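Local coordinates for protein polynucleotide 5'-triphosphatase (Acanthamoeba polyphaga mimivirus, PDB 3BGY) that removes the terminal phosphate from the 5'-triphosphate end of mRNA, serving as the N-terminal triphosphatase domain of a multifunctional viral capping enzyme, at residues 63-68 with 179-184; 185-190 with 212-217. One frame throughout, in Å; residues are numbered along the deposited sequence. Where two conformers were deposited one is given.

Contact 1 (63-68 with 179-184); sequences ENKIES and SFTINK. With ACT (acetate ion), chain E.
Glu67 and Ser179 form a hydrogen-bonded antiparallel pair, Ser179 N giving to Glu67 O at 2.7 Å and Glu67 N to Ser179 O at 2.9 Å. As the third backbone bond, Thr181 N gives a nearly straight one to Lys65 O (2.9 Å), so the pairing begins where the 3-10 turn 63-65 leads into the strand. At the non-hydrogen-bonded pair Ile66-Phe180, Ile66 CA brings a CH to Ser179 O. These strands are antiparallel neighbours in the closed beta barrel of the tunnel triphosphatase. Apolar contact comes from Ile66 and Phe180, whose side chains run side by side, pointing the same way: Phe180 CG is anti to the carbonyl carbon (chi1 -56°) and Ile66 CG2 anti to its backbone N. Ile66 CG2 lies 3.9 Å from Phe180 CE1, oblique to the ring, and CG1 is equally near CD1; the ring also meets Tyr57 of helix 47-60. On the face of Glu67 and Ser179, water 2 donates to Ser179 OG and weakly to Glu67 O, while Ser179 OG is also hydrogen-bonded to Asp189 on the next strand. Water 1 links Lys65 O to Thr181 OG1 (2.7 Å from the hydroxyl).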
ATOM      1  N   GLU A  63      15.619   5.298  15.235  1.00 21.78           N
ATOM      2  CA  GLU A  63      14.300   5.011  15.766  1.00 20.72           C
ATOM      3  C   GLU A  63      13.177   5.997  15.422  1.00 20.99           C
ATOM      4  O   GLU A  63      12.061   5.574  15.172  1.00 19.02           O
ATOM      5  CB  GLU A  63      14.403   4.784  17.282  1.00 29.52           C
ATOM      6  CG  GLU A  63      13.377   3.814  17.867  1.00 39.01           C
ATOM      7  CD  GLU A  63      13.387   2.433  17.214  1.00 41.31           C
ATOM      8  OE1 GLU A  63      14.459   1.797  17.161  1.00 44.31           O
ATOM      9  OE2 GLU A  63      12.310   1.995  16.754  1.00 43.14           O
ATOM     10  N   ASN A  64      13.487   7.296  15.315  1.00 19.59           N
ATOM     11  CA  ASN A  64      12.473   8.312  14.991  1.00 18.92           C
ATOM     12  C   ASN A  64      11.967   8.192  13.550  1.00 16.16           C
ATOM     13  O   ASN A  64      10.928   8.731  13.208  1.00 20.51           O
ATOM     14  CB  ASN A  64      13.022   9.743  15.142  1.00 17.51           C
ATOM     15  CG  ASN A  64      13.128  10.217  16.590  1.00 25.64           C
ATOM     16  OD1 ASN A  64      12.326   9.867  17.445  1.00 25.73           O
ATOM     17  ND2 ASN A  64      14.096  11.085  16.838  1.00 25.22           N
ATOM     18  N   LYS A  65      12.722   7.468  12.723  1.00 14.40           N
ATOM     19  CA  LYS A  65      12.378   7.289  11.324  1.00 12.46           C
ATOM     20  C   LYS A  65      11.821   5.902  11.014  1.00 17.27           C
ATOM     21  O   LYS A  65      11.667   5.545   9.833  1.00 14.44           O
ATOM     22  CB  LYS A  65      13.618   7.603  10.472  1.00 16.81           C
ATOM     23  CG  LYS A  65      14.161   9.028  10.692  1.00 16.09           C
ATOM     24  CD  LYS A  65      13.196  10.062  10.170  1.00 24.29           C
ATOM     25  CE  LYS A  65      13.744  11.473  10.304  1.00 29.31           C
ATOM     26  NZ  LYS A  65      12.718  12.481   9.935  1.00 36.47           N
ATOM     27  N   ILE A  66      11.535   5.125  12.071  1.00 14.71           N
ATOM     28  CA  ILE A  66      10.940   3.784  11.922  1.00 12.48           C
ATOM     29  C   ILE A  66       9.495   3.864  12.408  1.00 19.87           C
ATOM     30  O   ILE A  66       9.209   4.447  13.458  1.00 18.98           O
ATOM     31  CB  ILE A  66      11.674   2.679  12.760  1.00 12.90           C
ATOM     32  CG1 ILE A  66      13.156   2.575  12.374  1.00 12.90           C
ATOM     33  CG2 ILE A  66      11.000   1.323  12.554  1.00 15.68           C
ATOM     34  CD1 ILE A  66      13.990   1.619  13.228  1.00 16.20           C
ATOM     35  N   GLU A  67       8.579   3.276  11.656  1.00 12.69           N
ATOM     36  CA  GLU A  67       7.182   3.247  12.078  1.00 17.81           C
ATOM     37  C   GLU A  67       6.724   1.806  11.839  1.00 23.63           C
ATOM     38  O   GLU A  67       6.995   1.229  10.779  1.00 22.16           O
ATOM     39  CB  GLU A  67       6.335   4.220  11.255  1.00 17.92           C
ATOM     40  CG  GLU A  67       4.911   4.416  11.767  1.00 43.37           C
ATOM     41  CD  GLU A  67       4.105   5.344  10.876  1.00 49.16           C
ATOM     42  OE1 GLU A  67       4.423   6.550  10.841  1.00 54.97           O
ATOM     43  OE2 GLU A  67       3.168   4.860  10.201  1.00 58.70           O
ATOM     44  N   SER A  68       6.091   1.197  12.837  1.00 15.56           N
ATOM     45  CA  SER A  68       5.610  -0.164  12.643  1.00 15.05           C
ATOM     46  C   SER A  68       4.180  -0.228  13.118  1.00 19.65           C
ATOM     47  O   SER A  68       3.827   0.401  14.114  1.00 20.43           O
ATOM     48  CB  SER A  68       6.476  -1.220  13.335  1.00 23.27           C
ATOM     49  OG  SER A  68       6.672  -0.935  14.699  1.00 29.07           O
ATOM     50  N   SER A 179       7.872   0.585   8.308  1.00 13.72           N
ATOM     51  CA  SER A 179       8.156   1.676   7.370  1.00 14.02           C
ATOM     52  C   SER A 179       9.417   2.389   7.788  1.00 17.59           C
ATOM     53  O   SER A 179       9.579   2.781   8.949  1.00 16.18           O
ATOM     54  CB  SER A 179       6.992   2.673   7.307  1.00 15.84           C
ATOM     55  OG  SER A 179       5.811   2.043   6.823  1.00 23.13           O
ATOM     56  N   PHE A 180      10.344   2.521   6.844  1.00 11.10           N
ATOM     57  CA  PHE A 180      11.609   3.165   7.148  1.00 10.88           C
ATOM     58  C   PHE A 180      11.768   4.407   6.302  1.00 15.06           C
ATOM     59  O   PHE A 180      11.868   4.322   5.087  1.00 13.45           O
ATOM     60  CB  PHE A 180      12.755   2.182   6.878  1.00 13.14           C
ATOM     61  CG  PHE A 180      12.610   0.894   7.627  1.00 12.57           C
ATOM     62  CD1 PHE A 180      13.066   0.786   8.946  1.00 12.61           C
ATOM     63  CD2 PHE A 180      11.991  -0.223   7.024  1.00 11.48           C
ATOM     64  CE1 PHE A 180      12.918  -0.404   9.677  1.00 11.80           C
ATOM     65  CE2 PHE A 180      11.840  -1.434   7.747  1.00 11.84           C
ATOM     66  CZ  PHE A 180      12.309  -1.529   9.088  1.00 14.01           C
ATOM     67  N   THR A 181      11.777   5.579   6.936  1.00 12.32           N
ATOM     68  CA  THR A 181      11.925   6.825   6.193  1.00 12.31           C
ATOM     69  C   THR A 181      13.425   7.027   5.984  1.00 16.56           C
ATOM     70  O   THR A 181      14.132   7.459   6.878  1.00 19.73           O
ATOM     71  CB  THR A 181      11.235   8.006   6.950  1.00 13.99           C
ATOM     72  OG1 THR A 181       9.828   7.743   7.031  1.00 17.06           O
ATOM     73  CG2 THR A 181      11.419   9.317   6.162  1.00 18.85           C
ATOM     74  N   ILE A 182      13.905   6.632   4.811  1.00 14.21           N
ATOM     75  CA  ILE A 182      15.338   6.696   4.539  1.00 17.04           C
ATOM     76  C   ILE A 182      15.938   8.086   4.322  1.00 19.83           C
ATOM     77  O   ILE A 182      17.121   8.301   4.585  1.00 23.24           O
ATOM     78  CB  ILE A 182      15.747   5.666   3.455  1.00 29.17           C
ATOM     79  CG1 ILE A 182      14.921   5.854   2.190  1.00 31.89           C
ATOM     80  CG2 ILE A 182      15.557   4.213   3.999  1.00 28.34           C
ATOM     81  CD1 ILE A 182      15.444   5.034   0.990  1.00 36.46           C
ATOM     82  N   ASN A 183      15.113   9.007   3.842  1.00 18.16           N
ATOM     83  CA  ASN A 183      15.469  10.412   3.631  1.00 22.80           C
ATOM     84  C   ASN A 183      14.162  11.164   3.492  1.00 18.88           C
ATOM     85  O   ASN A 183      13.086  10.557   3.537  1.00 21.76           O
ATOM     86  CB  ASN A 183      16.421  10.636   2.420  1.00 24.31           C
ATOM     87  CG  ASN A 183      15.901  10.030   1.116  1.00 20.61           C
ATOM     88  OD1 ASN A 183      14.766  10.284   0.702  1.00 23.51           O
ATOM     89  ND2 ASN A 183      16.749   9.263   0.441  1.00 31.28           N
ATOM     90  N   LYS A 184      14.240  12.475   3.266  1.00 20.40           N
ATOM     91  CA  LYS A 184      13.047  13.312   3.141  1.00 23.75           C
ATOM     92  C   LYS A 184      12.103  12.981   1.996  1.00 19.98           C
ATOM     93  O   LYS A 184      10.915  13.246   2.085  1.00 23.53           O
ATOM     94  CB  LYS A 184      13.446  14.796   3.049  1.00 31.69           C
ATOM     95  CG  LYS A 184      14.570  15.075   2.063  1.00 42.82           C
ATOM     96  CD  LYS A 184      14.986  16.544   2.049  1.00 58.49           C
ATOM     97  CE  LYS A 184      16.210  16.738   1.149  1.00 64.08           C
ATOM     98  NZ  LYS A 184      16.723  18.140   1.141  1.00 70.57           N
TER
HETATM   99  C   ACT E2005       4.986   0.801  17.046  1.00 57.90           C
HETATM  100  O   ACT E2005       3.921   1.612  16.968  1.00 60.93           O
HETATM  101  OXT ACT E2005       5.029  -0.190  16.382  1.00 58.50           O
HETATM  102  CH3 ACT E2005       6.125   1.128  17.957  1.00 53.83           C
HETATM  103  O   HOH W   1       8.835   5.805   8.675  1.00 18.81           O
HETATM  104  O   HOH W   2       4.033   1.344   9.134  1.00 27.08           O

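Contact 2 (185-190 with 212-217); sequences NSRIDI and ELELIN
Arg187 holds Asp189 side-on and also reaches Glu214 on the facing strand. NE meets Asp189 OD1 at 2.9 Å and NH2 meets OD2 at 2.8 Å, both on the syn side of the carboxylate and close to the guanidinium plane; the arginine chain, extended as far as CD, turns at chi3 (79°), which places NE. In the Glu214 conformer described, one of two modelled, Arg187 NH2 makes a salt bridge to Glu214 OE1 at 3.3 Å; its hydrogen bond is weak, with OE1 at the guanidinium edge, near the plane. Water 5 lies between Asp189 OD2 and Glu214 OE2, and water 3 links Arg187 NH1 to Leu215 O.

At the far end the amides of Asn185 and Asn217 cross, their planes 74° apart; Asn217 ND2 donates to Asn185 OD1 at 2.9 Å, in the plane of that carbonyl. Asn185 O accepts Ile216 N at 2.7 Å from well above its carbonyl plane, and Asn217 N only weakly. Between these groups, hydrogen-bonded pairs Arg187-Glu214 and Asp189-Glu212 join the antiparallel strands of a beta hairpin. The alternating Glu212 and Glu214 are consistent with the metal-binding glutamate strand of tunnel triphosphatases; Glu39 of strand 36-42 comes close to Glu214.

On the other face Ile188 CD1 lies 3.6 Å from CD1 of Leu213, in one of its two conformers. This face packs against helix 221-235 through Val231, Leu224 and Leu228, and Ser186 OG bonds to Asn183 and Glu227; Ile188 also touches Tyr57 of helix 47-60. Beyond Leu213 and Leu215, backbone bonds to Val40 and Phe38 continue the barrel into strand 36-42.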
ATOM      1  N   ASN A 185      12.617  12.261   0.998  1.00 17.56           N
ATOM      2  CA  ASN A 185      11.843  11.964  -0.205  1.00 17.85           C
ATOM      3  C   ASN A 185      11.402  10.544  -0.483  1.00 13.28           C
ATOM      4  O   ASN A 185      10.600  10.316  -1.389  1.00 14.21           O
ATOM      5  CB  ASN A 185      12.627  12.477  -1.408  1.00 19.58           C
ATOM      6  CG  ASN A 185      13.058  13.922  -1.242  1.00 18.53           C
ATOM      7  OD1 ASN A 185      12.251  14.768  -0.884  1.00 21.40           O
ATOM      8  ND2 ASN A 185      14.334  14.201  -1.480  1.00 27.42           N
ATOM      9  N   SER A 186      11.866   9.600   0.321  1.00 17.26           N
ATOM     10  CA  SER A 186      11.503   8.215   0.080  1.00 16.00           C
ATOM     11  C   SER A 186      11.397   7.403   1.354  1.00 15.85           C
ATOM     12  O   SER A 186      12.061   7.695   2.348  1.00 16.71           O
ATOM     13  CB  SER A 186      12.490   7.553  -0.882  1.00 17.17           C
ATOM     14  OG  SER A 186      13.789   7.638  -0.361  1.00 25.15           O
ATOM     15  N   ARG A 187      10.609   6.340   1.268  1.00 13.13           N
ATOM     16  CA  ARG A 187      10.347   5.453   2.402  1.00  7.55           C
ATOM     17  C   ARG A 187      10.295   4.010   1.927  1.00 12.66           C
ATOM     18  O   ARG A 187       9.803   3.744   0.831  1.00 16.89           O
ATOM     19  CB  ARG A 187       9.000   5.879   2.985  1.00 16.74           C
ATOM     20  CG  ARG A 187       8.628   5.278   4.316  1.00 19.50           C
ATOM     21  CD  ARG A 187       7.249   5.790   4.763  1.00 19.55           C
ATOM     22  NE  ARG A 187       6.208   5.055   4.037  1.00 21.27           N
ATOM     23  CZ  ARG A 187       5.387   5.569   3.124  1.00 31.58           C
ATOM     24  NH1 ARG A 187       5.442   6.861   2.817  1.00 32.44           N
ATOM     25  NH2 ARG A 187       4.600   4.758   2.429  1.00 31.30           N
ATOM     26  N   ILE A 188      10.878   3.107   2.715  1.00 11.46           N
ATOM     27  CA  ILE A 188      10.851   1.676   2.405  1.00 11.61           C
ATOM     28  C   ILE A 188       9.737   1.066   3.265  1.00 14.83           C
ATOM     29  O   ILE A 188       9.748   1.263   4.468  1.00 15.10           O
ATOM     30  CB  ILE A 188      12.201   0.992   2.774  1.00 13.39           C
ATOM     31  CG1 ILE A 188      13.314   1.412   1.787  1.00 20.14           C
ATOM     32  CG2 ILE A 188      12.059  -0.574   2.769  1.00 17.76           C
ATOM     33  CD1 ILE A 188      13.262   0.728   0.404  1.00 26.18           C
ATOM     34  N   ASP A 189       8.771   0.388   2.640  1.00 10.23           N
ATOM     35  CA  ASP A 189       7.687  -0.288   3.376  1.00 12.43           C
ATOM     36  C   ASP A 189       7.856  -1.779   3.165  1.00 15.43           C
ATOM     37  O   ASP A 189       7.984  -2.223   2.030  1.00 14.37           O
ATOM     38  CB  ASP A 189       6.306   0.070   2.838  1.00 14.82           C
ATOM     39  CG  ASP A 189       5.904   1.502   3.121  1.00 23.55           C
ATOM     40  OD1 ASP A 189       6.501   2.143   4.020  1.00 19.33           O
ATOM     41  OD2 ASP A 189       4.960   1.960   2.446  1.00 26.23           O
ATOM     42  N   ILE A 190       7.896  -2.543   4.246  1.00 11.20           N
ATOM     43  CA  ILE A 190       8.009  -4.003   4.141  1.00 12.27           C
ATOM     44  C   ILE A 190       6.858  -4.527   4.969  1.00 16.92           C
ATOM     45  O   ILE A 190       6.744  -4.215   6.163  1.00 13.29           O
ATOM     46  CB  ILE A 190       9.419  -4.544   4.570  1.00 18.59           C
ATOM     47  CG1 ILE A 190       9.505  -6.063   4.436  1.00 22.24           C
ATOM     48  CG2 ILE A 190       9.750  -4.198   5.978  1.00 14.70           C
ATOM     49  CD1 ILE A 190       9.725  -6.594   3.084  1.00 34.05           C
ATOM     50  N   GLU A 212       8.163  -2.392  -0.866  1.00 11.50           N
ATOM     51  CA  GLU A 212       8.039  -1.288  -1.811  1.00 13.04           C
ATOM     52  C   GLU A 212       8.876  -0.107  -1.415  1.00 15.00           C
ATOM     53  O   GLU A 212       9.195   0.059  -0.254  1.00 15.68           O
ATOM     54  CB  GLU A 212       6.609  -0.721  -1.854  1.00 16.49           C
ATOM     55  CG  GLU A 212       5.500  -1.644  -2.284  1.00 24.65           C
ATOM     56  CD  GLU A 212       4.785  -2.274  -1.112  1.00 27.73           C
ATOM     57  OE1 GLU A 212       4.678  -1.638  -0.037  1.00 28.69           O
ATOM     58  OE2 GLU A 212       4.319  -3.410  -1.271  1.00 31.86           O
ATOM     59  N   LEU A 213       9.305   0.665  -2.412  0.50 12.13           N
ATOM     60  CA  LEU A 213      10.006   1.927  -2.166  0.50 12.56           C
ATOM     61  C   LEU A 213       8.991   2.969  -2.650  0.50 14.41           C
ATOM     62  O   LEU A 213       8.716   3.064  -3.851  0.50 11.93           O
ATOM     63  CB  LEU A 213      11.320   2.044  -2.968  0.50 10.52           C
ATOM     64  CG  LEU A 213      11.968   3.448  -2.893  0.50 14.59           C
ATOM     65  CD1 LEU A 213      12.540   3.696  -1.505  0.50 16.42           C
ATOM     66  CD2 LEU A 213      13.032   3.611  -3.947  0.50 11.42           C
ATOM     67  N   GLU A 214       8.400   3.719  -1.711  0.50 14.19           N
ATOM     68  CA  GLU A 214       7.403   4.736  -2.059  0.50 14.31           C
ATOM     69  C   GLU A 214       7.980   6.143  -1.914  0.50 15.14           C
ATOM     70  O   GLU A 214       8.674   6.432  -0.940  0.50 17.17           O
ATOM     71  CB  GLU A 214       6.150   4.614  -1.168  0.50 19.13           C
ATOM     72  CG  GLU A 214       5.655   3.191  -0.951  0.50 19.54           C
ATOM     73  CD  GLU A 214       4.146   3.058  -0.934  0.50 36.70           C
ATOM     74  OE1 GLU A 214       3.436   4.023  -0.571  0.50 42.56           O
ATOM     75  OE2 GLU A 214       3.667   1.957  -1.279  0.50 37.43           O
ATOM     76  N   LEU A 215       7.666   7.019  -2.870  1.00 11.64           N
ATOM     77  CA  LEU A 215       8.143   8.406  -2.840  1.00 10.89           C
ATOM     78  C   LEU A 215       7.240   9.259  -1.935  1.00 15.08           C
ATOM     79  O   LEU A 215       6.028   8.998  -1.802  1.00 15.12           O
ATOM     80  CB  LEU A 215       8.179   9.031  -4.239  1.00 13.70           C
ATOM     81  CG  LEU A 215       9.194   8.347  -5.158  1.00 11.69           C
ATOM     82  CD1 LEU A 215       9.223   9.130  -6.435  1.00 17.20           C
ATOM     83  CD2 LEU A 215      10.585   8.280  -4.564  1.00 16.03           C
ATOM     84  N   ILE A 216       7.876  10.234  -1.292  1.00 14.46           N
ATOM     85  CA  ILE A 216       7.214  11.230  -0.434  1.00 16.19           C
ATOM     86  C   ILE A 216       7.214  12.528  -1.278  1.00 18.43           C
ATOM     87  O   ILE A 216       6.254  13.311  -1.246  1.00 18.22           O
ATOM     88  CB  ILE A 216       7.988  11.426   0.908  1.00 16.54           C
ATOM     89  CG1 ILE A 216       7.942  10.150   1.743  1.00 23.25           C
ATOM     90  CG2 ILE A 216       7.421  12.629   1.730  1.00 21.97           C
ATOM     91  CD1 ILE A 216       8.914  10.143   2.926  1.00 21.04           C
ATOM     92  N   ASN A 217       8.302  12.750  -2.022  1.00 18.31           N
ATOM     93  CA  ASN A 217       8.433  13.911  -2.931  1.00 19.94           C
ATOM     94  C   ASN A 217       9.126  13.377  -4.172  1.00 18.89           C
ATOM     95  O   ASN A 217       9.736  12.300  -4.120  1.00 16.67           O
ATOM     96  CB  ASN A 217       9.320  15.012  -2.354  1.00 22.67           C
ATOM     97  CG  ASN A 217       8.784  15.602  -1.083  1.00 19.59           C
ATOM     98  OD1 ASN A 217       7.674  16.137  -1.056  1.00 26.07           O
ATOM     99  ND2 ASN A 217       9.551  15.483  -0.010  1.00 23.37           N
TER
HETATM  100  O   HOH W   3       4.426   8.632   0.433  1.00 26.25           O
HETATM  101  O   HOH W   4       1.536   4.116   1.372  1.00 48.29           O
HETATM  102  O   HOH W   5       3.202   0.699   0.851  1.00 34.58           O

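How the contacts relate
Contacts 1 and 2 lie in one antiparallel barrel sheet, their centres about 10 Å apart and on the same side of the chain's centre. Strands 66-77, 169-183, 186-196 and 208-215 are consecutive neighbours across it, so contact 1 joins the first two and contact 2 the last two. The middle pair follow each other in the chain and close the gap between the contacts: Phe180 N lies 2.8 Å from Ile188 O, a probable hydrogen bond. The contacts come in series along the sequence, the long-range one first, then the local hairpin. Together they span half the barrel strands, ending beside strand 36-42, the next strand of the closed barrel, and thus build one continuous part of the tunnel wall.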